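Surface presentation of antigens protein SpaS (Shigella flexneri, PDB 2VT1) is needed for secretion of the Ipa proteins, for presenting invasion plasmid antigens at the bacterial surface and for invasion, as a member of the type III secretion exporter family. Local coordinates at residues E70-R73 with L74-L78. Sequence-based numbering, arbitrary orientation.
Sequences EVLR and LIVWL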
ATOM      1  N   GLU B  70       1.077  13.065   3.409  1.00 20.81           N
ATOM      2  CA  GLU B  70       1.483  12.064   4.401  1.00 20.66           C
ATOM      3  C   GLU B  70       1.886  10.764   3.714  1.00 19.70           C
ATOM      4  O   GLU B  70       2.750  10.042   4.206  1.00 19.09           O
ATOM      5  CB  GLU B  70       0.350  11.803   5.398  1.00 21.19           C
ATOM      6  CG  GLU B  70       0.741  10.884   6.547  1.00 25.65           C
ATOM      7  CD  GLU B  70      -0.326  10.781   7.628  1.00 29.68           C
ATOM      8  OE1 GLU B  70      -1.385  11.443   7.501  1.00 31.28           O
ATOM      9  OE2 GLU B  70      -0.098  10.036   8.609  1.00 30.83           O
ATOM     10  N   VAL B  71       1.253  10.467   2.575  1.00 18.72           N
ATOM     11  CA  VAL B  71       1.570   9.257   1.822  1.00 18.06           C
ATOM     12  C   VAL B  71       2.784   9.501   0.945  1.00 16.80           C
ATOM     13  O   VAL B  71       3.684   8.687   0.864  1.00 16.07           O
ATOM     14  CB  VAL B  71       0.375   8.785   0.961  1.00 17.78           C
ATOM     15  CG1 VAL B  71       0.798   7.643   0.063  1.00 17.87           C
ATOM     16  CG2 VAL B  71      -0.781   8.341   1.859  1.00 17.54           C
ATOM     17  N   LEU B  72       2.804  10.658   0.302  1.00 17.64           N
ATOM     18  CA  LEU B  72       3.863  11.022  -0.599  1.00 18.45           C
ATOM     19  C   LEU B  72       5.224  11.125   0.111  1.00 18.05           C
ATOM     20  O   LEU B  72       6.263  10.861  -0.488  1.00 18.24           O
ATOM     21  CB  LEU B  72       3.509  12.343  -1.278  1.00 19.73           C
ATOM     22  CG  LEU B  72       4.348  12.727  -2.483  1.00 23.59           C
ATOM     23  CD1 LEU B  72       4.427  11.571  -3.473  1.00 25.87           C
ATOM     24  CD2 LEU B  72       3.726  13.963  -3.127  1.00 26.57           C
ATOM     25  N   ARG B  73       5.228  11.489   1.383  1.00 17.22           N
ATOM     26  CA  ARG B  73       6.475  11.524   2.138  1.00 18.62           C
ATOM     27  C   ARG B  73       7.222  10.163   2.151  1.00 18.52           C
ATOM     28  O   ARG B  73       8.459  10.126   2.137  1.00 16.90           O
ATOM     29  CB  ARG B  73       6.222  12.043   3.563  1.00 18.38           C
ATOM     30  CG  ARG B  73       6.168  10.984   4.623  1.00 20.12           C
ATOM     31  CD  ARG B  73       5.613  11.553   5.911  1.00 20.40           C
ATOM     32  NE  ARG B  73       5.824  10.663   7.046  1.00 19.62           N
ATOM     33  CZ  ARG B  73       5.045   9.631   7.338  1.00 17.89           C
ATOM     34  NH1 ARG B  73       3.980   9.344   6.595  1.00 18.60           N
ATOM     35  NH2 ARG B  73       5.330   8.894   8.390  1.00 14.94           N
ATOM     36  N   LEU B  74       6.479   9.053   2.157  1.00 17.83           N
ATOM     37  CA  LEU B  74       7.095   7.727   2.116  1.00 17.81           C
ATOM     38  C   LEU B  74       7.755   7.449   0.779  1.00 16.93           C
ATOM     39  O   LEU B  74       8.863   6.939   0.722  1.00 18.69           O
ATOM     40  CB  LEU B  74       6.070   6.625   2.419  1.00 17.49           C
ATOM     41  CG  LEU B  74       5.335   6.753   3.750  1.00 17.58           C
ATOM     42  CD1 LEU B  74       4.348   5.601   3.909  1.00 19.40           C
ATOM     43  CD2 LEU B  74       6.324   6.770   4.911  1.00 15.70           C
ATOM     44  N   ILE B  75       7.082   7.801  -0.303  1.00 17.01           N
ATOM     45  CA  ILE B  75       7.626   7.589  -1.641  1.00 17.32           C
ATOM     46  C   ILE B  75       8.894   8.431  -1.819  1.00 18.07           C
ATOM     47  O   ILE B  75       9.876   8.009  -2.416  1.00 18.44           O
ATOM     48  CB  ILE B  75       6.550   7.949  -2.717  1.00 17.61           C
ATOM     49  CG1 ILE B  75       5.348   6.999  -2.602  1.00 18.44           C
ATOM     50  CG2 ILE B  75       7.142   7.911  -4.121  1.00 17.39           C
ATOM     51  CD1 ILE B  75       4.069   7.527  -3.234  1.00 18.66           C
ATOM     52  N   VAL B  76       8.869   9.635  -1.278  1.00 19.52           N
ATOM     53  CA  VAL B  76      10.007  10.536  -1.396  1.00 20.77           C
ATOM     54  C   VAL B  76      11.234  10.029  -0.634  1.00 20.76           C
ATOM     55  O   VAL B  76      12.355  10.149  -1.123  1.00 21.90           O
ATOM     56  CB  VAL B  76       9.642  11.958  -0.924  1.00 20.88           C
ATOM     57  CG1 VAL B  76      10.920  12.756  -0.608  1.00 23.78           C
ATOM     58  CG2 VAL B  76       8.784  12.653  -1.983  1.00 18.85           C
ATOM     59  N   TRP B  77      11.029   9.447   0.546  1.00 20.45           N
ATOM     60  CA  TRP B  77      12.133   8.836   1.287  1.00 19.58           C
ATOM     61  C   TRP B  77      12.722   7.644   0.547  1.00 19.90           C
ATOM     62  O   TRP B  77      13.947   7.505   0.454  1.00 17.64           O
ATOM     63  CB  TRP B  77      11.677   8.390   2.663  1.00 19.55           C
ATOM     64  CG  TRP B  77      12.707   7.613   3.439  1.00 21.30           C
ATOM     65  CD1 TRP B  77      12.579   6.332   3.900  1.00 22.61           C
ATOM     66  CD2 TRP B  77      14.015   8.057   3.852  1.00 21.42           C
ATOM     67  NE1 TRP B  77      13.724   5.954   4.565  1.00 21.22           N
ATOM     68  CE2 TRP B  77      14.615   6.992   4.559  1.00 21.18           C
ATOM     69  CE3 TRP B  77      14.733   9.245   3.694  1.00 22.06           C
ATOM     70  CZ2 TRP B  77      15.893   7.081   5.113  1.00 20.21           C
ATOM     71  CZ3 TRP B  77      16.008   9.327   4.239  1.00 23.22           C
ATOM     72  CH2 TRP B  77      16.572   8.252   4.940  1.00 21.33           C
ATOM     73  N   LEU B  78      11.850   6.773   0.039  1.00 20.22           N
ATOM     74  CA  LEU B  78      12.297   5.609  -0.694  1.00 22.22           C
ATOM     75  C   LEU B  78      13.080   6.009  -1.945  1.00 24.28           C
ATOM     76  O   LEU B  78      13.952   5.282  -2.390  1.00 24.31           O
ATOM     77  CB  LEU B  78      11.105   4.720  -1.077  1.00 23.51           C
ATOM     78  CG  LEU B  78      10.424   4.000   0.076  1.00 21.57           C
ATOM     79  CD1 LEU B  78       9.287   3.117  -0.432  1.00 25.54           C
ATOM     80  CD2 LEU B  78      11.442   3.199   0.842  1.00 25.28           C
TER
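Val76 N bonds to Leu72 O (3.0 Å) and Trp77 N to Arg73 O (3.1 Å), each reaching back four residues, while Leu74 N turns to Val71 O (3.1 Å), a three-residue step with the donor well above the carbonyl plane. Glu70 O accepts instead from a side chain: Arg73 NH1 donates to Glu70 O at 2.8 Å, in the carbonyl plane and on a lone pair, and the oxygen lies almost in the guanidinium plane. Arg73 gets there with chi1 at 102°, away from the usual staggered values, and a chain extended from CG to NE; a salt bridge from its NH2 to Asp46 also holds the group. Leu74 runs alongside in the same direction and lays CD2 over one guanidinium face, 3.9 Å from Arg73 NH1 and displaced toward the rim. Three residues apart, Leu72 CD1 and Ile75 CD1 meet at 4.1 Å, and both side chains also rest on Phe10. Val76 sets CG2 3.4 Å from Leu72 O. Val71 is buried, packed against Ile8, Leu49 and Leu53. Leu74, Ile75 and Leu78 also meet apolar side chains of another protein chain. The whole is a stretch of the C-terminal helix 68-80 in the cytoplasmic domain of SpaS, which packs on the sheet through Val71 and Ile75 against strand 4-9, and on helix 47-56 through Val71 and Leu74.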